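Local coordinates for protein proteasome accessory factor B/C (PafBC) (PDB 6SJ9) that probably binds DNA and regulates transcription in the bacterial response to DNA damage, at residues V20-P23 and R24-R28; A309-V312 and R313-A317; A438-G441 and D442-A445; A493-T496 and Q497-E501; S633-G636 and G637-I641. One frame throughout, in Å; residues are numbered along the deposited sequence.

Contact 1 (V20-P23 and R24-R28); sequences VGLP and RAVLR
Leu22 and Leu27 meet methyl to methyl at the start of helix 24-31. Apolar contact comes first. Leu22 CD1 lies 3.5 Å from Leu27 CD2, and the two side chains cross at a slant. Leu22 CD2 faces Val26 CG1 more loosely, at 4.2 Å. Val26 CG2, anti to the carbonyl carbon, points back to the proline, with 3.7 Å between Val26 CG2 and Pro23 CG. The backbone supplies the polar part. Pro23 is the N-cap, and its carbonyl takes the first helical bond, from Leu27 N to Pro23 O at 3.2 Å, nearly straight at 166°. Val26 N to Pro23 O is a weak second bond. Charge is used outside this turn: Arg24 forms a salt bridge with Asp39. Leu27 also rests on Phe46 of helix 39-55. An alanine in place of Leu27 would probably leave Leu22 CD1 and Phe46 facing a gap. The Leu22-Leu27 pair joins the residue before the N-cap to the fourth residue after it, which is a hydrophobic staple. Here it stands where strand 22-23 runs into helix 24-31, consistent with the second helix of an N-terminal winged helix-turn-helix.

Contact 2 (A309-V312 and R313-A317); sequences AAVV and RRLQA
Arg313 folds back over Ala310, one turn earlier in helix 305-323. This helix follows the last strand of a four-stranded sheet in the first WCX domain, consistent with a ferredoxin-like fold. Arg313 CB begins close to the backbone, 3.3 Å from Ala309 O and a little farther from Ala310 O. CG stands anti to the backbone N (chi1 -176°), and bends at the next two torsions swing the chain back toward the start of the helix. CZ then comes within 4.2 Å of Ala310 CA, and one face of the guanidinium is turned to Ala310. At the tip, Arg313 NH2 lies 3.7 Å from Ala310 CB. The same nitrogen forms a salt bridge with Glu286 of helix 285-294, which Ala310 also touches. NH2 thus meets both a methyl and a carboxylate. On another side of the helix, Val311 and Leu315 lie side by side and point the same way. Val311 CG1 is 3.9 Å from Leu315 CD1, and Leu315 continues onto helix 645-659. Main-chain bonds join each residue from 309 to 312 to the fourth after it. The shortest of the four runs from Gln316 N to Val312 O, at 2.7 Å, nearly in line with the carbonyl bond.

Contact 3 (A438-G441 and D442-A445); sequences AMLG and DLPA
Leu440 and Leu443 both carry CG anti to the carbonyl carbon, with chi1 of -68° and -70°. The two side chains lie side by side and point the same way. Leu440 CD2 meets Leu443 CD1 at 4.1 Å. The second leucine also covers the backbone, since Leu443 CD1 is 3.4 Å from Leu440 O. Asp442 turns differently. Its CG is anti to the backbone N (chi1 -162°), which carries the carboxylate off to a salt bridge with Arg577.

The backbone here leaves its helical pattern. Asp442 N is 3.0 Å from the carbonyl O of Met439, which is modelled as selenomethionine, and bonds to it from well above the carbonyl plane. The bond from Asp442 N to Ala438 O, the usual helical partner, is weak. Leu443 N then bonds to Leu440 O, straight but long and weak at 3.4 Å. Bonding thus shifts from the fourth residue back to the third, as is common where a helix unwinds. A water bridges the turn. It donates to Gly441 O at 3.2 Å and to Leu443 O at 2.6 Å, so it links the last helical turn to the loop.

This is the C-terminal end of helix 427-441, in the PafC helix-turn-helix domain region. Leu440 packs on Leu103, Ala104 and Leu107 of helix 95-118. Leu443 packs on Leu349 and Leu353 of helix 346-360, while Met439 reaches Tyr528 and Leu530 of strand 517-530.

Contact 4 (A493-T496 and Q497-E501); sequences AAIT and QAIRE
Ile495 and Ile499 form the tight side of this turn in helix 489-501. Ile495 CG2 touches Ile499 CD1 at 3.7 Å. Ile499 CG1 also sits close over the backbone, 3.3 Å from Ile495 O. Beside them, Ala498 CB packs 3.3 Å from Ala494 O. This face rests on the sheet, with Ile495 on Leu527, Ile499 on Pro524 and Ala498 on Leu505.

The other side is looser. Thr496 OG1 is anti to the carbonyl carbon (chi1 -65°), which turns it back to bond with Phe492 O. That leaves the methyl facing Arg500, but Thr496 CG2 and Arg500 NH1 are 4.1 Å apart. The chain of Arg500 bends at chi3 and brings NH2 to 3.3 Å from Glu501 OE2, a salt bridge whose hydrogen bond is weak. Glu501 has a second partner in Arg503. Arg500 and Glu501 also touch a crystal neighbour, so their poses may partly reflect the lattice.

Four regular main-chain bonds run through both sides, such as Ala498 N to Ala494 O at 2.9 Å. The chemistry is that of an amphipathic helix: isoleucine and alanine seat it on the five-stranded sheet of the second WYL domain, consistent with an Sm-like fold, and charged groups occupy its outer side.

Contact 5 (S633-G636 and G637-I641); sequences SQHG and GSVRI
His635, Gly636 and Gly637 make most of this contact, a type I' beta turn running from His635 to Ser638. His635 O is gripped twice. Ser638 N bonds to it at 3.1 Å, nearly straight at 170°. Ser638 OG donates to the same His635 O at 3.2 Å and from the same face of the carbonyl plane. The serine oxygen can do so because chi1 of 71° sets it between its own backbone N and carbonyl carbon. It also comes to 3.4 Å from His635 CB, and Val639 CG2 touches that CB at 3.8 Å. The imidazole leads away from the turn. Its ND1 bonds to Phe631 O, and its ring meets the Phe631 ring edge-to-face. Gly636 and Gly637 fill the two central positions, both with positive phi. At Gly637 a side chain would run into Gly636 O. A valine in place of Ser638 would probably leave His635 O with the backbone N-H alone of its two donors in this turn. The turn joins helix 627-634 to edge strand 639-643 in the second WCX domain, consistent with a ferredoxin-like fold. Its chemistry implies a sharp reversal made possible by glycine and secured on a carbonyl oxygen that accepts two hydrogen bonds.

Contacts 1 and 5 lie at the surface, and both mark a junction of helix and strand. Contacts 2, 3 and 4 are partly buried. Contacts 2 and 4 lie within single helices, so regular backbone bonds dominate there. Contact 3 is where such bonding gives way and a water steps in. Methyl packing is shared by contacts 1 to 4, whereas contact 5 relies on glycines and a serine hydroxyl. Contacts 2 and 5 belong to the two WCX domains, yet they touch: Arg314 NE makes a probable hydrogen bond to Gln634 O, and Ala317 packs on Gly636. Contact 1 lies far off, about 61 Å from contact 2 between centres, in what is probably the N-terminal winged helix-turn-helix.

Contact 1 (V20-P23 and R24-R28)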
loop_
_atom_site.group_PDB
_atom_site.type_symbol
_atom_site.label_atom_id
_atom_site.label_comp_id
_atom_site.label_asym_id
_atom_site.label_seq_id
_atom_site.Cartn_x
_atom_site.Cartn_y
_atom_site.Cartn_z
ATOM N N VAL A 20 -0.730 -10.509 -36.233
ATOM C CA VAL A 20 -0.625 -11.494 -37.309
ATOM C C VAL A 20 0.101 -12.773 -36.895
ATOM O O VAL A 20 -0.164 -13.842 -37.460
ATOM C CB VAL A 20 0.016 -10.844 -38.550
ATOM C CG1 VAL A 20 -0.953 -9.790 -39.126
ATOM C CG2 VAL A 20 1.400 -10.229 -38.203
ATOM N N GLY A 21 1.030 -12.686 -35.951
ATOM C CA GLY A 21 1.841 -13.829 -35.570
ATOM C C GLY A 21 3.247 -13.657 -36.108
ATOM O O GLY A 21 3.455 -13.187 -37.233
ATOM N N LEU A 22 4.222 -14.018 -35.286
ATOM C CA LEU A 22 5.616 -13.862 -35.643
ATOM C C LEU A 22 6.211 -15.219 -35.962
ATOM O O LEU A 22 6.039 -16.170 -35.182
ATOM C CB LEU A 22 6.403 -13.228 -34.492
ATOM C CG LEU A 22 6.079 -11.767 -34.195
ATOM C CD1 LEU A 22 6.960 -11.240 -33.078
ATOM C CD2 LEU A 22 6.204 -10.961 -35.465
ATOM N N PRO A 23 6.966 -15.326 -37.052
ATOM C CA PRO A 23 7.660 -16.584 -37.354
ATOM C C PRO A 23 8.923 -16.708 -36.510
ATOM O O PRO A 23 9.436 -15.726 -35.970
ATOM C CB PRO A 23 7.977 -16.476 -38.854
ATOM C CG PRO A 23 8.079 -14.962 -39.100
ATOM C CD PRO A 23 7.175 -14.282 -38.073
ATOM N N ARG A 24 9.423 -17.946 -36.409
ATOM C CA ARG A 24 10.543 -18.217 -35.508
ATOM C C ARG A 24 11.771 -17.375 -35.830
ATOM O O ARG A 24 12.504 -16.979 -34.909
ATOM C CB ARG A 24 10.963 -19.686 -35.579
ATOM C CG ARG A 24 12.072 -19.983 -34.585
ATOM C CD ARG A 24 12.801 -21.285 -34.858
ATOM N NE ARG A 24 12.094 -22.470 -34.417
ATOM C CZ ARG A 24 12.617 -23.686 -34.488
ATOM N NH1 ARG A 24 13.838 -23.843 -34.983
ATOM N NH2 ARG A 24 11.930 -24.731 -34.054
ATOM N N ALA A 25 12.007 -17.094 -37.117
ATOM C CA ALA A 25 13.170 -16.306 -37.510
ATOM C C ALA A 25 13.124 -14.905 -36.916
ATOM O O ALA A 25 14.145 -14.384 -36.455
ATOM C CB ALA A 25 13.268 -16.244 -39.035
ATOM N N VAL A 26 11.954 -14.269 -36.933
ATOM C CA VAL A 26 11.847 -12.927 -36.367
ATOM C C VAL A 26 12.028 -12.969 -34.847
ATOM O O VAL A 26 12.688 -12.097 -34.263
ATOM C CB VAL A 26 10.507 -12.285 -36.774
ATOM C CG1 VAL A 26 10.363 -10.929 -36.131
ATOM C CG2 VAL A 26 10.403 -12.178 -38.293
ATOM N N LEU A 27 11.433 -13.969 -34.177
ATOM C CA LEU A 27 11.575 -14.071 -32.727
ATOM C C LEU A 27 13.028 -14.232 -32.319
ATOM O O LEU A 27 13.456 -13.684 -31.298
ATOM C CB LEU A 27 10.756 -15.236 -32.177
ATOM C CG LEU A 27 9.247 -15.063 -32.216
ATOM C CD1 LEU A 27 8.542 -16.232 -31.516
ATOM C CD2 LEU A 27 8.915 -13.755 -31.549
ATOM N N ARG A 28 13.806 -14.977 -33.103
ATOM C CA ARG A 28 15.204 -15.182 -32.739
ATOM C C ARG A 28 15.947 -13.854 -32.690
ATOM O O ARG A 28 16.674 -13.574 -31.728
ATOM C CB ARG A 28 15.900 -16.121 -33.717
ATOM C CG ARG A 28 17.374 -16.282 -33.377
ATOM C CD ARG A 28 18.119 -17.176 -34.357
ATOM N NE ARG A 28 19.538 -17.282 -34.010
ATOM C CZ ARG A 28 20.437 -17.963 -34.714
ATOM N NH1 ARG A 28 20.074 -18.593 -35.823
ATOM N NH2 ARG A 28 21.702 -18.003 -34.316
#

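Contact 2 (A309-V312 and R313-A317)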
loop_
_atom_site.group_PDB
_atom_site.type_symbol
_atom_site.label_atom_id
_atom_site.label_comp_id
_atom_site.label_asym_id
_atom_site.label_seq_id
_atom_site.Cartn_x
_atom_site.Cartn_y
_atom_site.Cartn_z
ATOM N N ALA A 309 -25.654 9.401 8.068
ATOM C CA ALA A 309 -25.426 9.655 9.484
ATOM C C ALA A 309 -24.025 9.253 9.894
ATOM O O ALA A 309 -23.449 9.859 10.803
ATOM C CB ALA A 309 -26.464 8.921 10.335
ATOM N N ALA A 310 -23.447 8.264 9.216
ATOM C CA ALA A 310 -22.084 7.857 9.539
ATOM C C ALA A 310 -21.067 8.913 9.107
ATOM O O ALA A 310 -20.082 9.151 9.820
ATOM C CB ALA A 310 -21.781 6.494 8.910
ATOM N N VAL A 311 -21.289 9.556 7.954
ATOM C CA VAL A 311 -20.360 10.570 7.455
ATOM C C VAL A 311 -20.380 11.807 8.346
ATOM O O VAL A 311 -19.328 12.311 8.765
ATOM C CB VAL A 311 -20.696 10.911 5.991
ATOM C CG1 VAL A 311 -19.873 12.061 5.509
ATOM C CG2 VAL A 311 -20.456 9.701 5.136
ATOM N N VAL A 312 -21.583 12.321 8.637
ATOM C CA VAL A 312 -21.742 13.451 9.551
ATOM C C VAL A 312 -21.091 13.164 10.897
ATOM O O VAL A 312 -20.371 14.006 11.442
ATOM C CB VAL A 312 -23.244 13.768 9.722
ATOM C CG1 VAL A 312 -23.480 14.747 10.905
ATOM C CG2 VAL A 312 -23.801 14.335 8.408
ATOM N N ARG A 313 -21.267 11.946 11.421
ATOM C CA ARG A 313 -20.681 11.614 12.709
ATOM C C ARG A 313 -19.165 11.789 12.686
ATOM O O ARG A 313 -18.581 12.341 13.626
ATOM C CB ARG A 313 -21.066 10.191 13.111
ATOM C CG ARG A 313 -20.567 9.803 14.495
ATOM C CD ARG A 313 -19.997 8.401 14.495
ATOM N NE ARG A 313 -20.906 7.489 13.807
ATOM C CZ ARG A 313 -20.515 6.415 13.124
ATOM N NH1 ARG A 313 -19.218 6.134 13.035
ATOM N NH2 ARG A 313 -21.417 5.636 12.517
ATOM N N ARG A 314 -18.512 11.352 11.605
ATOM C CA ARG A 314 -17.051 11.467 11.544
ATOM C C ARG A 314 -16.634 12.914 11.401
ATOM O O ARG A 314 -15.742 13.382 12.110
ATOM C CB ARG A 314 -16.504 10.660 10.370
ATOM C CG ARG A 314 -17.040 9.272 10.341
ATOM C CD ARG A 314 -16.505 8.551 9.162
ATOM N NE ARG A 314 -15.184 8.194 9.523
ATOM C CZ ARG A 314 -14.898 7.008 10.010
ATOM N NH1 ARG A 314 -13.641 6.747 10.390
ATOM N NH2 ARG A 314 -15.881 6.099 10.054
ATOM N N LEU A 315 -17.313 13.651 10.520
ATOM C CA LEU A 315 -17.013 15.064 10.356
ATOM C C LEU A 315 -17.248 15.807 11.662
ATOM O O LEU A 315 -16.460 16.689 12.045
ATOM C CB LEU A 315 -17.882 15.657 9.236
ATOM C CG LEU A 315 -17.730 15.051 7.843
ATOM C CD1 LEU A 315 -18.767 15.586 6.852
ATOM C CD2 LEU A 315 -16.341 15.316 7.321
ATOM N N GLN A 316 -18.340 15.466 12.353
ATOM C CA GLN A 316 -18.679 16.153 13.596
ATOM C C GLN A 316 -17.726 15.774 14.705
ATOM O O GLN A 316 -17.286 16.633 15.478
ATOM C CB GLN A 316 -20.118 15.860 14.004
ATOM C CG GLN A 316 -20.557 16.714 15.174
ATOM C CD GLN A 316 -20.494 18.188 14.852
ATOM O OE1 GLN A 316 -21.178 18.673 13.954
ATOM N NE2 GLN A 316 -19.654 18.912 15.588
ATOM N N ALA A 317 -17.365 14.504 14.778
ATOM C CA ALA A 317 -16.414 14.130 15.803
ATOM C C ALA A 317 -15.068 14.812 15.552
ATOM O O ALA A 317 -14.377 15.193 16.505
ATOM C CB ALA A 317 -16.339 12.605 15.885
#

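Contact 3 (A438-G441 and D442-A445)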
loop_
_atom_site.group_PDB
_atom_site.type_symbol
_atom_site.label_atom_id
_atom_site.label_comp_id
_atom_site.label_asym_id
_atom_site.label_seq_id
_atom_site.Cartn_x
_atom_site.Cartn_y
_atom_site.Cartn_z
ATOM N N ALA A 438 8.583 -4.079 -9.625
ATOM C CA ALA A 438 9.962 -3.912 -10.076
ATOM C C ALA A 438 10.856 -3.382 -8.957
ATOM O O ALA A 438 12.042 -3.739 -8.883
ATOM C CB ALA A 438 10.016 -3.047 -11.338
HETATM N N MSE A 439 10.320 -2.549 -8.076
HETATM C CA MSE A 439 11.106 -2.134 -6.914
HETATM C C MSE A 439 11.376 -3.373 -6.022
HETATM O O MSE A 439 12.510 -3.598 -5.581
HETATM C CB MSE A 439 10.378 -1.056 -6.143
HETATM C CG MSE A 439 10.278 0.301 -6.836
HETATM SE SE MSE A 439 12.099 1.073 -7.117
HETATM C CE MSE A 439 12.309 2.174 -5.554
ATOM N N LEU A 440 10.334 -4.182 -5.758
ATOM C CA LEU A 440 10.547 -5.419 -5.001
ATOM C C LEU A 440 11.578 -6.310 -5.683
ATOM O O LEU A 440 12.400 -6.939 -5.017
ATOM C CB LEU A 440 9.236 -6.201 -4.809
ATOM C CG LEU A 440 8.215 -5.514 -3.897
ATOM C CD1 LEU A 440 6.886 -6.308 -3.829
ATOM C CD2 LEU A 440 8.822 -5.360 -2.477
ATOM N N GLY A 441 11.548 -6.361 -7.014
ATOM C CA GLY A 441 12.492 -7.173 -7.759
ATOM C C GLY A 441 13.904 -6.630 -7.758
ATOM O O GLY A 441 14.847 -7.375 -8.039
ATOM N N ASP A 442 14.074 -5.363 -7.412
ATOM C CA ASP A 442 15.407 -4.787 -7.353
ATOM C C ASP A 442 16.075 -4.896 -5.959
ATOM O O ASP A 442 17.193 -4.421 -5.793
ATOM C CB ASP A 442 15.323 -3.327 -7.834
ATOM C CG ASP A 442 16.672 -2.764 -8.229
ATOM O OD1 ASP A 442 17.385 -3.490 -8.958
ATOM O OD2 ASP A 442 17.007 -1.610 -7.859
ATOM N N LEU A 443 15.423 -5.486 -4.958
ATOM C CA LEU A 443 16.008 -5.647 -3.624
ATOM C C LEU A 443 17.249 -6.549 -3.675
ATOM O O LEU A 443 17.352 -7.420 -4.551
ATOM C CB LEU A 443 14.999 -6.265 -2.661
ATOM C CG LEU A 443 13.847 -5.397 -2.276
ATOM C CD1 LEU A 443 12.754 -6.300 -1.685
ATOM C CD2 LEU A 443 14.363 -4.348 -1.278
ATOM N N PRO A 444 18.214 -6.336 -2.768
ATOM C CA PRO A 444 19.462 -7.119 -2.782
ATOM C C PRO A 444 19.244 -8.619 -2.889
ATOM O O PRO A 444 18.501 -9.219 -2.101
ATOM C CB PRO A 444 20.104 -6.770 -1.437
ATOM C CG PRO A 444 19.482 -5.536 -0.997
ATOM C CD PRO A 444 18.348 -5.150 -1.920
ATOM N N ALA A 445 20.000 -9.239 -3.795
ATOM C CA ALA A 445 19.899 -10.676 -4.002
ATOM C C ALA A 445 20.522 -11.414 -2.823
ATOM O O ALA A 445 21.561 -11.011 -2.294
ATOM C CB ALA A 445 20.580 -11.079 -5.311
HETATM O O HOH W 1 17.860 -7.936 -7.064
#

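Contact 4 (A493-T496 and Q497-E501)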
loop_
_atom_site.group_PDB
_atom_site.type_symbol
_atom_site.label_atom_id
_atom_site.label_comp_id
_atom_site.label_asym_id
_atom_site.label_seq_id
_atom_site.Cartn_x
_atom_site.Cartn_y
_atom_site.Cartn_z
ATOM N N ALA A 493 24.327 12.057 -16.581
ATOM C CA ALA A 493 25.694 11.616 -16.844
ATOM C C ALA A 493 26.635 11.942 -15.672
ATOM O O ALA A 493 27.514 11.139 -15.324
ATOM C CB ALA A 493 26.198 12.272 -18.139
ATOM N N ALA A 494 26.462 13.097 -15.036
ATOM C CA ALA A 494 27.353 13.409 -13.909
ATOM C C ALA A 494 27.105 12.469 -12.723
ATOM O O ALA A 494 28.053 11.972 -12.091
ATOM C CB ALA A 494 27.184 14.876 -13.515
ATOM N N ILE A 495 25.841 12.157 -12.446
ATOM C CA ILE A 495 25.548 11.191 -11.385
ATOM C C ILE A 495 26.100 9.820 -11.748
ATOM O O ILE A 495 26.696 9.136 -10.912
ATOM C CB ILE A 495 24.032 11.129 -11.126
ATOM C CG1 ILE A 495 23.583 12.452 -10.493
ATOM C CG2 ILE A 495 23.675 9.913 -10.245
ATOM C CD1 ILE A 495 22.119 12.600 -10.343
ATOM N N THR A 496 25.914 9.402 -13.004
ATOM C CA THR A 496 26.398 8.088 -13.422
ATOM C C THR A 496 27.894 7.971 -13.208
ATOM O O THR A 496 28.387 6.965 -12.696
ATOM C CB THR A 496 26.063 7.854 -14.898
ATOM O OG1 THR A 496 24.639 7.798 -15.076
ATOM C CG2 THR A 496 26.718 6.517 -15.423
ATOM N N GLN A 497 28.634 8.979 -13.657
ATOM C CA GLN A 497 30.065 8.922 -13.577
ATOM C C GLN A 497 30.533 9.015 -12.127
ATOM O O GLN A 497 31.459 8.300 -11.715
ATOM C CB GLN A 497 30.636 10.069 -14.400
ATOM C CG GLN A 497 32.127 10.151 -14.367
ATOM C CD GLN A 497 32.684 11.225 -15.350
ATOM O OE1 GLN A 497 32.814 10.989 -16.552
ATOM N NE2 GLN A 497 32.975 12.405 -14.821
ATOM N N ALA A 498 29.862 9.846 -11.324
ATOM C CA ALA A 498 30.270 9.972 -9.913
ATOM C C ALA A 498 30.099 8.650 -9.179
ATOM O O ALA A 498 30.953 8.264 -8.377
ATOM C CB ALA A 498 29.496 11.108 -9.218
ATOM N N ILE A 499 28.992 7.950 -9.434
ATOM C CA ILE A 499 28.765 6.643 -8.805
ATOM C C ILE A 499 29.853 5.679 -9.225
ATOM O O ILE A 499 30.461 4.994 -8.392
ATOM C CB ILE A 499 27.373 6.091 -9.164
ATOM C CG1 ILE A 499 26.266 6.958 -8.500
ATOM C CG2 ILE A 499 27.290 4.573 -8.748
ATOM C CD1 ILE A 499 24.837 6.631 -9.020
ATOM N N ARG A 500 30.130 5.634 -10.529
ATOM C CA ARG A 500 31.109 4.692 -11.051
ATOM C C ARG A 500 32.516 4.964 -10.531
ATOM O O ARG A 500 33.246 4.032 -10.196
ATOM C CB ARG A 500 31.120 4.763 -12.586
ATOM C CG ARG A 500 31.823 3.575 -13.248
ATOM C CD ARG A 500 31.835 3.706 -14.791
ATOM N NE ARG A 500 32.578 4.891 -15.223
ATOM C CZ ARG A 500 32.034 5.918 -15.889
ATOM N NH1 ARG A 500 30.731 5.904 -16.216
ATOM N NH2 ARG A 500 32.792 6.961 -16.226
ATOM N N GLU A 501 32.903 6.231 -10.423
ATOM C CA GLU A 501 34.232 6.603 -9.973
ATOM C C GLU A 501 34.326 6.887 -8.479
ATOM O O GLU A 501 35.408 7.227 -8.007
ATOM C CB GLU A 501 34.717 7.803 -10.790
ATOM C CG GLU A 501 34.796 7.415 -12.288
ATOM C CD GLU A 501 35.120 8.588 -13.202
ATOM O OE1 GLU A 501 35.304 9.749 -12.744
ATOM O OE2 GLU A 501 35.158 8.332 -14.414
#

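Contact 5 (S633-G636 and G637-I641)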
loop_
_atom_site.group_PDB
_atom_site.type_symbol
_atom_site.label_atom_id
_atom_site.label_comp_id
_atom_site.label_asym_id
_atom_site.label_seq_id
_atom_site.Cartn_x
_atom_site.Cartn_y
_atom_site.Cartn_z
ATOM N N SER A 633 -10.190 14.673 8.297
ATOM C CA SER A 633 -11.618 14.390 8.201
ATOM C C SER A 633 -11.859 12.901 8.001
ATOM O O SER A 633 -12.795 12.347 8.576
ATOM C CB SER A 633 -12.283 15.208 7.080
ATOM O OG SER A 633 -11.826 14.838 5.783
ATOM N N GLN A 634 -10.981 12.212 7.264
ATOM C CA GLN A 634 -11.141 10.765 7.123
ATOM C C GLN A 634 -11.272 10.100 8.481
ATOM O O GLN A 634 -12.213 9.339 8.733
ATOM C CB GLN A 634 -9.949 10.153 6.382
ATOM C CG GLN A 634 -10.060 8.663 6.377
ATOM C CD GLN A 634 -8.973 7.988 5.596
ATOM O OE1 GLN A 634 -8.310 8.604 4.778
ATOM N NE2 GLN A 634 -8.773 6.707 5.865
ATOM N N HIS A 635 -10.390 10.441 9.394
ATOM C CA HIS A 635 -10.311 9.705 10.647
ATOM C C HIS A 635 -11.270 10.214 11.713
ATOM O O HIS A 635 -11.250 9.704 12.836
ATOM C CB HIS A 635 -8.861 9.717 11.125
ATOM C CG HIS A 635 -8.015 8.831 10.287
ATOM N ND1 HIS A 635 -7.129 9.320 9.352
ATOM C CD2 HIS A 635 -8.014 7.484 10.148
ATOM C CE1 HIS A 635 -6.578 8.303 8.706
ATOM N NE2 HIS A 635 -7.097 7.178 9.171
ATOM N N GLY A 636 -12.103 11.193 11.384
ATOM C CA GLY A 636 -13.352 11.414 12.104
ATOM C C GLY A 636 -13.274 11.494 13.617
ATOM O O GLY A 636 -14.053 10.835 14.304
ATOM N N GLY A 637 -12.382 12.330 14.145
ATOM C CA GLY A 637 -12.269 12.521 15.577
ATOM C C GLY A 637 -11.094 11.828 16.247
ATOM O O GLY A 637 -10.782 12.154 17.387
ATOM N N SER A 638 -10.416 10.908 15.590
ATOM C CA SER A 638 -9.277 10.307 16.269
ATOM C C SER A 638 -8.003 11.123 16.081
ATOM O O SER A 638 -6.987 10.846 16.740
ATOM C CB SER A 638 -9.081 8.882 15.776
ATOM O OG SER A 638 -8.599 8.962 14.467
ATOM N N VAL A 639 -8.063 12.179 15.270
ATOM C CA VAL A 639 -6.921 13.026 14.964
ATOM C C VAL A 639 -7.317 14.485 15.053
ATOM O O VAL A 639 -8.420 14.865 14.654
ATOM C CB VAL A 639 -6.375 12.774 13.550
ATOM C CG1 VAL A 639 -5.065 13.483 13.407
ATOM C CG2 VAL A 639 -6.196 11.302 13.310
ATOM N N ARG A 640 -6.392 15.307 15.532
ATOM C CA ARG A 640 -6.497 16.747 15.409
ATOM C C ARG A 640 -5.107 17.305 15.153
ATOM O O ARG A 640 -4.093 16.681 15.502
ATOM C CB ARG A 640 -7.139 17.352 16.678
ATOM C CG ARG A 640 -6.315 17.116 17.961
ATOM C CD ARG A 640 -6.973 17.752 19.267
ATOM N NE ARG A 640 -7.210 19.187 19.195
ATOM C CZ ARG A 640 -7.420 19.975 20.261
ATOM N NH1 ARG A 640 -7.403 19.482 21.501
ATOM N NH2 ARG A 640 -7.668 21.265 20.083
ATOM N N ILE A 641 -5.062 18.468 14.517
ATOM C CA ILE A 641 -3.810 19.172 14.261
ATOM C C ILE A 641 -3.607 20.212 15.368
ATOM O O ILE A 641 -4.494 21.032 15.622
ATOM C CB ILE A 641 -3.799 19.826 12.872
ATOM C CG1 ILE A 641 -3.965 18.776 11.787
ATOM C CG2 ILE A 641 -2.478 20.515 12.637
ATOM C CD1 ILE A 641 -4.311 19.355 10.484
#